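Local coordinates for protein ATP-dependent RNA helicase HrpB (Escherichia coli, PDB 6EUD) that hydrolyses ATP to ADP and phosphate as a bacterial DExH-box NTPase of the RNA helicase family and binds single-stranded RNA, at residues Glu187-Leu193 / Ile334-Ala340; Asp200-Val205 / Gln234-Arg238; Leu222-Glu227 / Cys293-Arg297; Met268-Val272 / Ile284-Leu289; Arg300-Arg304 / Val387-Ala391. All blocks are in the same frame, centred on the assembly; numbering follows the deposited sequence.

Contact 1: residues Glu187-Leu193 / Ile334-Ala340. With EDO (1,2-ethanediol), chain B.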
# COMPACT_ATOMS: atom_id res chain seq x y z
N GLU A 187 -22.35 14.60 -25.77
CA GLU A 187 -21.19 15.21 -26.39
C GLU A 187 -20.18 15.53 -25.30
O GLU A 187 -20.55 16.05 -24.24
CB GLU A 187 -21.60 16.45 -27.16
CG GLU A 187 -20.48 17.15 -27.86
CD GLU A 187 -20.82 18.61 -28.11
OE1 GLU A 187 -22.02 18.92 -28.24
OE2 GLU A 187 -19.90 19.45 -28.16
N ARG A 188 -18.91 15.20 -25.55
CA ARG A 188 -17.83 15.36 -24.57
C ARG A 188 -16.92 16.52 -24.95
O ARG A 188 -16.35 16.52 -26.03
CB ARG A 188 -16.97 14.10 -24.47
CG ARG A 188 -17.73 12.76 -24.42
CD ARG A 188 -18.15 12.42 -23.03
NE ARG A 188 -16.99 12.27 -22.16
CZ ARG A 188 -16.41 11.10 -21.89
NH1 ARG A 188 -16.89 9.97 -22.40
NH2 ARG A 188 -15.36 11.07 -21.09
N ARG A 189 -16.78 17.49 -24.05
CA ARG A 189 -15.94 18.67 -24.29
C ARG A 189 -14.86 18.79 -23.21
O ARG A 189 -14.98 18.22 -22.13
CB ARG A 189 -16.79 19.94 -24.32
CG ARG A 189 -17.93 19.89 -25.35
CD ARG A 189 -18.81 21.13 -25.26
NE ARG A 189 -19.93 21.07 -26.20
CZ ARG A 189 -20.90 21.97 -26.27
NH1 ARG A 189 -20.92 22.99 -25.43
NH2 ARG A 189 -21.88 21.83 -27.15
N TYR A 190 -13.79 19.51 -23.51
CA TYR A 190 -12.66 19.61 -22.61
C TYR A 190 -12.21 21.04 -22.51
O TYR A 190 -12.31 21.79 -23.47
CB TYR A 190 -11.53 18.70 -23.09
CG TYR A 190 -11.95 17.24 -23.00
CD1 TYR A 190 -11.73 16.50 -21.84
CD2 TYR A 190 -12.64 16.62 -24.05
CE1 TYR A 190 -12.13 15.15 -21.74
CE2 TYR A 190 -13.05 15.25 -23.96
CZ TYR A 190 -12.80 14.53 -22.80
OH TYR A 190 -13.20 13.21 -22.67
N LEU A 191 -11.76 21.41 -21.31
CA LEU A 191 -11.41 22.78 -20.98
C LEU A 191 -10.47 22.76 -19.79
O LEU A 191 -10.92 22.60 -18.65
CB LEU A 191 -12.66 23.61 -20.64
CG LEU A 191 -12.32 25.06 -20.22
CD1 LEU A 191 -11.86 25.91 -21.44
CD2 LEU A 191 -13.48 25.74 -19.51
N PRO A 192 -9.17 22.93 -20.03
CA PRO A 192 -8.24 22.97 -18.89
C PRO A 192 -8.48 24.22 -18.08
O PRO A 192 -8.88 25.21 -18.67
CB PRO A 192 -6.86 22.98 -19.55
CG PRO A 192 -7.09 23.57 -20.90
CD PRO A 192 -8.49 23.18 -21.31
N LEU A 193 -8.26 24.18 -16.76
CA LEU A 193 -8.38 25.37 -15.92
C LEU A 193 -7.06 26.13 -15.94
O LEU A 193 -5.99 25.52 -15.87
CB LEU A 193 -8.80 25.00 -14.50
CG LEU A 193 -10.10 24.19 -14.49
CD1 LEU A 193 -10.47 23.71 -13.11
CD2 LEU A 193 -11.24 25.02 -15.08
N ILE A 334 -24.69 16.92 -22.72
CA ILE A 334 -23.38 17.51 -22.93
C ILE A 334 -22.58 17.38 -21.63
O ILE A 334 -23.10 17.67 -20.55
CB ILE A 334 -23.47 19.00 -23.33
CG1 ILE A 334 -24.42 19.19 -24.51
CG2 ILE A 334 -22.09 19.58 -23.65
CD1 ILE A 334 -24.67 20.65 -24.84
N SER A 335 -21.33 16.96 -21.75
CA SER A 335 -20.44 16.83 -20.60
C SER A 335 -19.17 17.65 -20.84
O SER A 335 -18.51 17.49 -21.88
CB SER A 335 -20.09 15.37 -20.35
OG SER A 335 -19.27 15.19 -19.22
N LEU A 336 -18.84 18.53 -19.90
CA LEU A 336 -17.62 19.32 -19.97
C LEU A 336 -16.60 18.88 -18.90
O LEU A 336 -16.86 18.99 -17.68
CB LEU A 336 -17.96 20.82 -19.82
CG LEU A 336 -16.76 21.78 -19.73
CD1 LEU A 336 -15.90 21.75 -21.02
CD2 LEU A 336 -17.21 23.21 -19.44
N HIS A 337 -15.45 18.38 -19.34
CA HIS A 337 -14.42 17.95 -18.41
C HIS A 337 -13.36 19.03 -18.24
O HIS A 337 -12.77 19.48 -19.21
CB HIS A 337 -13.82 16.62 -18.88
CG HIS A 337 -14.85 15.53 -19.08
ND1 HIS A 337 -15.28 14.71 -18.06
CD2 HIS A 337 -15.55 15.17 -20.18
CE1 HIS A 337 -16.19 13.87 -18.53
NE2 HIS A 337 -16.37 14.12 -19.81
N LEU A 338 -13.11 19.44 -17.00
CA LEU A 338 -12.19 20.55 -16.72
C LEU A 338 -10.70 20.17 -16.73
O LEU A 338 -9.93 20.55 -15.82
CB LEU A 338 -12.55 21.18 -15.39
CG LEU A 338 -13.98 21.70 -15.39
CD1 LEU A 338 -14.26 22.47 -14.09
CD2 LEU A 338 -14.24 22.55 -16.63
N ILE A 339 -10.31 19.42 -17.75
CA ILE A 339 -8.91 19.16 -18.07
C ILE A 339 -8.75 19.18 -19.58
O ILE A 339 -9.73 19.08 -20.31
CB ILE A 339 -8.43 17.80 -17.53
CG1 ILE A 339 -9.26 16.66 -18.14
CG2 ILE A 339 -8.50 17.77 -16.00
CD1 ILE A 339 -8.87 15.31 -17.63
N ALA A 340 -7.52 19.32 -20.05
CA ALA A 340 -7.26 19.22 -21.48
C ALA A 340 -7.59 17.83 -21.98
O ALA A 340 -7.46 16.85 -21.22
CB ALA A 340 -5.82 19.54 -21.76
C1 EDO B . -19.07 25.57 -23.26
O1 EDO B . -18.76 24.43 -24.01
C2 EDO B . -17.87 25.93 -22.37
O2 EDO B . -16.68 26.10 -23.15
O HOH W 1 -7.34 21.69 -15.77
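The strands at 187-190 and 334-337 pair in parallel; the axes of these short segments come within 4.6 Å. R189, I334 and H337 bury the most surface. R189 supplies two backbone bonds: its N donates to S335 O (2.8 Å) and its O accepts from H337 N (2.8 Å). On the face shared by E187, I334 and L336, its guanidinium lies over I334, with NE 3.7 Å from I334 CG2. R189 NE also forms a salt bridge with E187 OE2 (2.5 Å). R189 NH1 meets E214 and an ethanediol, at 3.0 Å from EDO O1. The CB of I334 points to the same face. On the other face, R188 NE donates to H337 NE2 (3.1 Å). The Y190 and H337 rings are slid apart, with centroids 5.1 Å apart. H337 ND1 is hydrogen-bonded to D292. I334, L336, L338 and I339 are buried, so backbone bonds and apolar packing hold the inner strand, with the charged side chains of the outer one at the margin.

Contact 2: residues Asp200-Val205 / Gln234-Arg238; sequences DDAVAV and QLASR
Residues 200-205 are all helical, in helix 199-213. Q234 and L235 are helical, near the C-terminal end of helix 225-236; R238 N still bonds L235 O at 2.9 Å. The nearest CA atoms are those of A204 and L235, 5.0 Å apart. Apolar contact centres on A204, whose CB points at the other segment. It lies 3.6 Å from Q234 CB and 3.9 Å from L235 CD1. The two helices lie side by side on one face of the RecA-like domain's sheet, and helix 225-236 is the crossover between strands 217-221 and 243-248. No direct hydrogen bond joins the two segments; the polar links are a long ion pair and a water. R238 (m, t, t) folds back within its own segment, with NH1 2.6 Å from Q234 O and 3.1 Å from Q234 OE1. V205 packs on its guanidinium, CG2 3.6 Å from R238 NE. D201 OD1 and R238 NH2 pair at 3.8 Å, through charge alone. Q234 (m, m) sends NE2 to a water at 2.9 Å. That water donates to D200 OD2 at 3.1 Å, an oxygen also paired with R198.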
# COMPACT_ATOMS: atom_id res chain seq x y z
N ASP A 200 -11.82 27.24 -7.37
CA ASP A 200 -13.25 27.54 -7.23
C ASP A 200 -13.72 28.63 -8.21
O ASP A 200 -14.82 28.51 -8.77
CB ASP A 200 -13.60 27.94 -5.78
CG ASP A 200 -12.84 29.17 -5.27
OD1 ASP A 200 -12.08 29.80 -6.04
OD2 ASP A 200 -13.03 29.53 -4.09
N ASP A 201 -12.91 29.66 -8.43
CA ASP A 201 -13.23 30.67 -9.45
C ASP A 201 -13.27 30.06 -10.85
O ASP A 201 -14.17 30.34 -11.64
CB ASP A 201 -12.21 31.80 -9.45
CG ASP A 201 -12.35 32.72 -8.25
OD1 ASP A 201 -13.46 32.80 -7.69
OD2 ASP A 201 -11.34 33.35 -7.86
N ALA A 202 -12.27 29.24 -11.16
CA ALA A 202 -12.16 28.67 -12.48
C ALA A 202 -13.37 27.77 -12.74
O ALA A 202 -13.96 27.85 -13.82
CB ALA A 202 -10.85 27.89 -12.63
N VAL A 203 -13.76 26.95 -11.76
CA VAL A 203 -14.89 26.04 -11.98
C VAL A 203 -16.18 26.86 -12.16
O VAL A 203 -17.01 26.54 -13.01
CB VAL A 203 -15.05 25.01 -10.82
CG1 VAL A 203 -16.37 24.26 -10.93
CG2 VAL A 203 -13.91 24.00 -10.83
N ALA A 204 -16.32 27.93 -11.39
CA ALA A 204 -17.54 28.74 -11.45
C ALA A 204 -17.64 29.43 -12.78
O ALA A 204 -18.73 29.58 -13.34
CB ALA A 204 -17.59 29.78 -10.30
N VAL A 205 -16.50 29.88 -13.30
CA VAL A 205 -16.52 30.57 -14.57
C VAL A 205 -16.86 29.61 -15.69
O VAL A 205 -17.66 29.93 -16.56
CB VAL A 205 -15.18 31.27 -14.85
CG1 VAL A 205 -15.04 31.63 -16.34
CG2 VAL A 205 -15.07 32.52 -13.98
N GLN A 234 -18.88 31.25 -5.38
CA GLN A 234 -18.39 31.90 -6.60
C GLN A 234 -19.44 31.86 -7.69
O GLN A 234 -19.54 32.79 -8.50
CB GLN A 234 -17.09 31.26 -7.09
CG GLN A 234 -15.94 31.45 -6.12
CD GLN A 234 -15.80 32.91 -5.71
OE1 GLN A 234 -15.87 33.81 -6.55
NE2 GLN A 234 -15.62 33.16 -4.42
N LEU A 235 -20.21 30.79 -7.72
CA LEU A 235 -21.25 30.60 -8.73
C LEU A 235 -22.37 31.62 -8.52
O LEU A 235 -22.89 32.21 -9.47
CB LEU A 235 -21.76 29.16 -8.65
CG LEU A 235 -22.17 28.42 -9.91
CD1 LEU A 235 -21.23 28.75 -11.04
CD2 LEU A 235 -22.14 26.92 -9.61
N ALA A 236 -22.69 31.86 -7.26
CA ALA A 236 -23.78 32.74 -6.84
C ALA A 236 -23.78 34.16 -7.45
O ALA A 236 -24.84 34.76 -7.63
CB ALA A 236 -23.76 32.83 -5.32
N SER A 237 -22.60 34.68 -7.77
CA SER A 237 -22.46 36.02 -8.34
C SER A 237 -22.39 36.03 -9.87
O SER A 237 -22.35 37.08 -10.50
CB SER A 237 -21.21 36.68 -7.78
OG SER A 237 -20.06 35.91 -8.13
N ARG A 238 -22.36 34.84 -10.46
CA ARG A 238 -22.15 34.71 -11.89
C ARG A 238 -23.34 34.08 -12.61
O ARG A 238 -23.30 33.87 -13.83
CB ARG A 238 -20.88 33.89 -12.17
CG ARG A 238 -19.57 34.53 -11.71
CD ARG A 238 -18.40 33.55 -11.86
NE ARG A 238 -17.10 34.15 -11.56
CZ ARG A 238 -16.63 34.34 -10.33
NH1 ARG A 238 -17.37 34.01 -9.27
NH2 ARG A 238 -15.43 34.87 -10.14
O HOH W 2 -15.39 30.91 -2.56

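Contact 3: residues Leu222-Glu227 / Cys293-Arg297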
# COMPACT_ATOMS: atom_id res chain seq x y z
N LEU A 222 -17.49 17.65 -7.92
CA LEU A 222 -16.38 18.28 -7.20
C LEU A 222 -15.74 17.27 -6.23
O LEU A 222 -16.34 16.24 -5.93
CB LEU A 222 -16.90 19.52 -6.46
CG LEU A 222 -17.31 20.58 -7.48
CD1 LEU A 222 -18.01 21.77 -6.84
CD2 LEU A 222 -16.06 21.01 -8.25
N PRO A 223 -14.52 17.57 -5.73
CA PRO A 223 -13.84 16.57 -4.88
C PRO A 223 -14.45 16.39 -3.49
O PRO A 223 -14.45 15.27 -2.97
CB PRO A 223 -12.42 17.14 -4.75
CG PRO A 223 -12.27 18.14 -5.89
CD PRO A 223 -13.64 18.71 -6.06
N GLY A 224 -14.95 17.46 -2.87
CA GLY A 224 -15.53 17.35 -1.55
C GLY A 224 -16.36 18.54 -1.12
O GLY A 224 -16.52 19.52 -1.86
N VAL A 225 -16.88 18.45 0.10
CA VAL A 225 -17.79 19.44 0.66
C VAL A 225 -17.22 20.86 0.64
O VAL A 225 -17.90 21.82 0.25
CB VAL A 225 -18.17 19.07 2.09
CG1 VAL A 225 -19.08 20.16 2.71
CG2 VAL A 225 -18.86 17.72 2.10
N GLY A 226 -15.98 21.00 1.07
CA GLY A 226 -15.35 22.31 1.03
C GLY A 226 -15.38 22.94 -0.36
O GLY A 226 -15.70 24.12 -0.48
N GLU A 227 -15.07 22.15 -1.40
CA GLU A 227 -15.06 22.67 -2.77
C GLU A 227 -16.47 22.99 -3.21
O GLU A 227 -16.70 24.00 -3.88
CB GLU A 227 -14.41 21.70 -3.75
CG GLU A 227 -12.91 21.55 -3.60
CD GLU A 227 -12.51 20.61 -2.47
OE1 GLU A 227 -13.31 19.71 -2.13
OE2 GLU A 227 -11.38 20.76 -1.95
N CYS A 293 -15.00 18.22 -12.83
CA CYS A 293 -13.70 18.79 -12.49
C CYS A 293 -12.57 17.77 -12.71
O CYS A 293 -11.40 18.13 -12.71
CB CYS A 293 -13.67 19.29 -11.03
SG CYS A 293 -13.56 18.02 -9.75
N ALA A 294 -12.95 16.50 -12.87
CA ALA A 294 -12.04 15.36 -13.09
C ALA A 294 -11.05 15.11 -11.96
O ALA A 294 -9.99 14.52 -12.20
CB ALA A 294 -11.28 15.53 -14.41
N GLN A 295 -11.39 15.53 -10.75
CA GLN A 295 -10.53 15.34 -9.58
C GLN A 295 -11.25 14.69 -8.42
O GLN A 295 -12.26 15.20 -7.96
CB GLN A 295 -9.91 16.66 -9.17
CG GLN A 295 -8.82 17.04 -10.13
CD GLN A 295 -8.17 18.35 -9.82
OE1 GLN A 295 -8.51 19.01 -8.84
NE2 GLN A 295 -7.20 18.74 -10.66
N GLU A 296 -10.71 13.56 -7.97
CA GLU A 296 -11.25 12.77 -6.87
C GLU A 296 -10.48 13.05 -5.58
O GLU A 296 -9.32 13.46 -5.61
CB GLU A 296 -11.16 11.27 -7.18
CG GLU A 296 -12.45 10.58 -7.59
CD GLU A 296 -12.20 9.18 -8.14
OE1 GLU A 296 -11.03 8.75 -8.15
OE2 GLU A 296 -13.18 8.53 -8.59
N ARG A 297 -11.11 12.77 -4.45
CA ARG A 297 -10.40 12.74 -3.18
C ARG A 297 -10.38 11.31 -2.63
O ARG A 297 -11.43 10.76 -2.28
CB ARG A 297 -11.05 13.70 -2.19
CG ARG A 297 -10.43 13.72 -0.82
CD ARG A 297 -10.67 15.07 -0.16
NE ARG A 297 -9.99 16.15 -0.89
CZ ARG A 297 -10.57 17.31 -1.21
NH1 ARG A 297 -11.83 17.54 -0.87
NH2 ARG A 297 -9.88 18.23 -1.88
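L222 opens the segment where the chain leaves the sheet for helix 225-236. Its CB points away from 293-297, but the side chain bends round, so that CD2 comes 4.0 Å from C293 CB. L222 CA is also 3.8 Å from C293 SG. C293 itself is buried, with its CB directed at L222 and P223.

P223 follows and packs most fully against the other segment. Its CD lies 3.8 Å from C293 SG and its CG 3.6 Å from Q295 O. Its CB sits over one face of the R297 guanidinium, 3.9 Å from R297 NH1. The proline ring therefore fills the space between the loop at C293 and the arginine.

G224 is the N-cap of helix 225-236. A CB here would clash with R297 NH1, so glycine leaves room for the arginine. G224 N is 3.7 Å from R297 NH1.

Three residues on, in the first turn of the helix, E227 points at R297 and meets it end-on. R297 NH1 donates to E227 OE1 and R297 NH2 to E227 OE2, both at 2.9 Å. This is a two-pronged salt bridge. R297 NH2 also bonds T312 of strand 307-314, so the arginine joins the helix start to the neighbouring hairpin strand.

The turn from a central strand into a helix is typical of a RecA-like domain. The Leu-Pro-Gly sequence is consistent with motif IV of DEAH-type helicases.

Contact 4: residues Met268-Val272 / Ile284-Leu289; sequences MRKVV and IEGIRL
This contact lies in the second RecA-like domain, where strands 269-274 and 287-302 both pair in parallel with strand 217-221 in the mixed sheet. They are not direct neighbours. Residues 269-272 are extended. The short segments 269-272 and 287-289 cross at 77°, with axes 9.4 Å apart at closest. The nearest CA pairs are V272 with I284 (8.3 Å) and K270 with I287 (8.6 Å), so side chains make the contact.

I284 is in extended loop, with chi1 m and chi2 p. Its CB points toward the other segment, and its CG2 lies 4.0 Å from V272 CG2 and 3.8 Å from K270 NZ. I284 closes a sequence that resembles motif V of these helicases.

The CA-to-CB bond of E285 points away, and its side chain is about 8 Å from G33 of the predicted ATP site. E285 O accepts from K270 NZ at 2.9 Å. K270 is p at chi1, then fully extended. Its NZ also bonds L262 O and A260 O.

G286 takes a positive phi of 78°, which favours glycine. I287 (m, m) brings CD1 4.0 Å from K270 CE and 4.5 Å from V272 CG2.

The CB of L289 (m, t) points toward 268-272. R269 (p, t, m) carries its guanidinium there and bonds the carbonyls of L211, E214 and G216. L289 CD1 sits at the guanidinium edge, 3.8 Å from R269 NH2.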
# COMPACT_ATOMS: atom_id res chain seq x y z
N MET A 268 -37.49 27.33 -13.94
CA MET A 268 -36.12 27.45 -13.47
C MET A 268 -35.26 26.23 -13.82
O MET A 268 -35.76 25.19 -14.23
CB MET A 268 -36.12 27.70 -11.97
CG MET A 268 -36.79 29.02 -11.57
SD MET A 268 -36.46 29.40 -9.85
CE MET A 268 -37.00 27.87 -9.08
N ARG A 269 -33.96 26.39 -13.67
CA ARG A 269 -33.00 25.32 -13.90
C ARG A 269 -32.14 25.19 -12.66
O ARG A 269 -31.98 26.16 -11.93
CB ARG A 269 -32.14 25.62 -15.14
CG ARG A 269 -31.32 26.91 -15.01
CD ARG A 269 -30.87 27.44 -16.36
NE ARG A 269 -30.12 26.45 -17.12
CZ ARG A 269 -29.27 26.76 -18.09
NH1 ARG A 269 -29.06 28.03 -18.40
NH2 ARG A 269 -28.63 25.80 -18.75
N LYS A 270 -31.57 24.02 -12.42
CA LYS A 270 -30.73 23.83 -11.24
C LYS A 270 -29.30 23.43 -11.56
O LYS A 270 -29.02 22.74 -12.54
CB LYS A 270 -31.36 22.77 -10.31
CG LYS A 270 -31.37 21.38 -10.90
CD LYS A 270 -31.99 20.34 -9.98
CE LYS A 270 -31.90 18.97 -10.64
NZ LYS A 270 -32.49 17.88 -9.85
N VAL A 271 -28.38 23.89 -10.72
CA VAL A 271 -27.03 23.39 -10.70
C VAL A 271 -26.85 22.53 -9.46
O VAL A 271 -26.95 23.03 -8.34
CB VAL A 271 -25.99 24.51 -10.69
CG1 VAL A 271 -24.57 23.92 -10.57
CG2 VAL A 271 -26.13 25.37 -11.95
N VAL A 272 -26.59 21.25 -9.65
CA VAL A 272 -26.36 20.37 -8.53
C VAL A 272 -24.87 20.20 -8.36
O VAL A 272 -24.17 19.76 -9.26
CB VAL A 272 -27.04 19.00 -8.73
CG1 VAL A 272 -26.75 18.10 -7.57
CG2 VAL A 272 -28.53 19.17 -8.86
N ILE A 284 -29.64 11.73 -9.91
CA ILE A 284 -30.12 13.10 -9.94
C ILE A 284 -30.94 13.31 -11.22
O ILE A 284 -30.47 13.03 -12.32
CB ILE A 284 -28.97 14.12 -9.86
CG1 ILE A 284 -28.37 14.16 -8.45
CG2 ILE A 284 -29.48 15.50 -10.13
CD1 ILE A 284 -27.40 13.06 -8.15
N GLU A 285 -32.17 13.78 -11.06
CA GLU A 285 -33.08 13.89 -12.18
C GLU A 285 -33.05 15.27 -12.85
O GLU A 285 -32.60 16.24 -12.27
CB GLU A 285 -34.49 13.56 -11.73
CG GLU A 285 -34.59 12.23 -11.04
CD GLU A 285 -35.88 12.09 -10.29
OE1 GLU A 285 -35.97 11.18 -9.44
OE2 GLU A 285 -36.81 12.88 -10.55
N GLY A 286 -33.53 15.32 -14.09
CA GLY A 286 -33.67 16.55 -14.85
C GLY A 286 -32.37 17.06 -15.44
O GLY A 286 -32.30 18.21 -15.89
N ILE A 287 -31.34 16.22 -15.44
CA ILE A 287 -30.00 16.64 -15.84
C ILE A 287 -29.72 16.33 -17.30
O ILE A 287 -29.97 15.21 -17.73
CB ILE A 287 -28.91 15.97 -14.95
CG1 ILE A 287 -29.17 16.27 -13.47
CG2 ILE A 287 -27.51 16.43 -15.35
CD1 ILE A 287 -29.01 17.77 -13.09
N ARG A 288 -29.21 17.31 -18.05
CA ARG A 288 -28.68 17.03 -19.41
C ARG A 288 -27.30 17.70 -19.63
O ARG A 288 -26.69 17.54 -20.67
CB ARG A 288 -29.67 17.47 -20.50
CG ARG A 288 -29.71 18.95 -20.76
CD ARG A 288 -30.51 19.29 -22.02
NE ARG A 288 -29.84 18.84 -23.25
CZ ARG A 288 -29.13 19.63 -24.06
NH1 ARG A 288 -28.96 20.91 -23.77
NH2 ARG A 288 -28.57 19.13 -25.15
N LEU A 289 -26.82 18.44 -18.63
CA LEU A 289 -25.47 19.03 -18.64
C LEU A 289 -24.65 18.52 -17.45
O LEU A 289 -25.11 18.54 -16.32
CB LEU A 289 -25.54 20.55 -18.58
CG LEU A 289 -26.45 21.23 -19.61
CD1 LEU A 289 -26.47 22.73 -19.39
CD2 LEU A 289 -26.00 20.90 -21.02

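Contact 5: residues Arg300-Arg304 / Val387-Ala391; sequences RFDPR and VNLLA
P303 packs against one side of a helix. R300 and F301 are in strand; P303 (phi -60°, psi -24°) and R304 are in a turn. D302 OD1 accepts from R304 N at 3.1 Å, an Asx turn. Residues 387-391 are helical, with A391 N bonded to V387 O at 3.0 Å. The closest CA pair is P303 with A391, at 5.8 Å.

The bump is P303 (C-gamma endo). It fits a shallow hollow made by V387, N388 and A391. P303 CG is 3.7 Å from V387 CG1 (chi1 t). P303 CB is 4.1 Å from A391 CB and 4.0 Å from N388 OD1. A391 has only a methyl group, which allows close approach.

F301 (chi1 t, chi2 71°) points its CB at the helix and brings its ring edge against it. Its CE2 is 4.0 Å from A391 CB and its CD2 3.3 Å from N388 OD1. N388 (chi1 m) thus reaches toward both F301 and P303.

The strand forms a hairpin with 307-314. The helix probably belongs to the following domain, as in related DEAH/RHA helicases. D359 and L360, before helix 361-370, touch F301 and N388 respectively. D302 bonds Q542 of strand 534-542.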
# COMPACT_ATOMS: atom_id res chain seq x y z
N ARG A 300 -5.14 7.45 0.98
CA ARG A 300 -3.91 6.82 0.56
C ARG A 300 -3.04 6.41 1.75
O ARG A 300 -2.67 7.24 2.60
CB ARG A 300 -3.13 7.74 -0.37
CG ARG A 300 -1.72 7.27 -0.64
CD ARG A 300 -1.25 7.71 -2.01
NE ARG A 300 -2.07 7.14 -3.08
CZ ARG A 300 -1.89 7.39 -4.37
NH1 ARG A 300 -0.92 8.21 -4.76
NH2 ARG A 300 -2.68 6.82 -5.27
N PHE A 301 -2.72 5.11 1.81
CA PHE A 301 -1.83 4.60 2.83
C PHE A 301 -0.39 4.88 2.45
O PHE A 301 0.01 4.60 1.31
CB PHE A 301 -2.05 3.11 3.04
CG PHE A 301 -1.07 2.48 3.98
CD1 PHE A 301 -1.11 2.75 5.34
CD2 PHE A 301 -0.11 1.60 3.51
CE1 PHE A 301 -0.21 2.17 6.22
CE2 PHE A 301 0.80 1.02 4.39
CZ PHE A 301 0.74 1.30 5.75
N ASP A 302 0.37 5.42 3.39
CA ASP A 302 1.80 5.67 3.25
C ASP A 302 2.61 4.69 4.10
O ASP A 302 2.70 4.86 5.31
CB ASP A 302 2.13 7.11 3.65
CG ASP A 302 3.59 7.50 3.39
OD1 ASP A 302 4.41 6.63 3.03
OD2 ASP A 302 3.91 8.70 3.58
N PRO A 303 3.20 3.66 3.47
CA PRO A 303 3.94 2.63 4.21
C PRO A 303 5.12 3.17 5.01
O PRO A 303 5.52 2.53 5.96
CB PRO A 303 4.44 1.69 3.11
CG PRO A 303 4.42 2.50 1.88
CD PRO A 303 3.23 3.42 2.03
N ARG A 304 5.67 4.31 4.63
CA ARG A 304 6.82 4.84 5.34
C ARG A 304 6.42 5.56 6.63
O ARG A 304 7.19 5.63 7.58
CB ARG A 304 7.63 5.77 4.44
CG ARG A 304 8.37 5.02 3.31
CD ARG A 304 9.03 5.97 2.31
NE ARG A 304 8.11 7.03 1.90
CZ ARG A 304 7.05 6.85 1.12
NH1 ARG A 304 6.76 5.65 0.63
NH2 ARG A 304 6.26 7.88 0.83
N VAL A 387 4.33 -4.33 -0.82
CA VAL A 387 4.80 -3.26 0.06
C VAL A 387 3.89 -2.98 1.25
O VAL A 387 4.36 -2.79 2.37
CB VAL A 387 4.96 -1.93 -0.75
CG1 VAL A 387 5.18 -0.72 0.18
CG2 VAL A 387 6.09 -2.08 -1.74
N ASN A 388 2.58 -2.94 1.02
CA ASN A 388 1.64 -2.66 2.10
C ASN A 388 1.38 -3.89 2.99
O ASN A 388 1.06 -3.74 4.18
CB ASN A 388 0.33 -2.14 1.52
CG ASN A 388 0.50 -0.76 0.88
OD1 ASN A 388 1.49 -0.08 1.13
ND2 ASN A 388 -0.47 -0.35 0.07
N LEU A 389 1.56 -5.09 2.43
CA LEU A 389 1.44 -6.31 3.22
C LEU A 389 2.62 -6.40 4.17
O LEU A 389 2.46 -6.78 5.33
CB LEU A 389 1.39 -7.54 2.32
CG LEU A 389 0.08 -7.72 1.54
CD1 LEU A 389 0.24 -8.86 0.55
CD2 LEU A 389 -1.08 -8.01 2.49
N LEU A 390 3.80 -6.06 3.66
CA LEU A 390 5.01 -6.02 4.47
C LEU A 390 4.89 -4.99 5.57
O LEU A 390 5.24 -5.27 6.71
CB LEU A 390 6.24 -5.71 3.61
CG LEU A 390 7.07 -6.90 3.14
CD1 LEU A 390 7.68 -7.64 4.34
CD2 LEU A 390 6.26 -7.87 2.26
N ALA A 391 4.39 -3.80 5.24
CA ALA A 391 4.15 -2.78 6.27
C ALA A 391 3.15 -3.30 7.29
O ALA A 391 3.38 -3.14 8.49
CB ALA A 391 3.66 -1.47 5.65

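Overall arrangement
Contacts 1 to 4 share one RecA-like domain. Contact 5 sits near the chain's centre, where the far end of strand 287-302 meets helix 386-398. That strand serves contacts 3, 4 and 5 and neighbours strand 333-337 of contact 1. Contact 1 is true strand pairing through backbone bonds. Contact 4 joins strands one place apart through side chains and a lysine. Contact 2 packs two helices on the sheet, and L338 of contact 1 touches V203 there. Contact 3 combines proline packing with a salt bridge, whereas contact 5 is mainly apolar shape fitting. All five are partly buried. Contact 4 has the largest buried share. Contacts 3 and 4 have no fully exposed touching residue, while contact 1 has three.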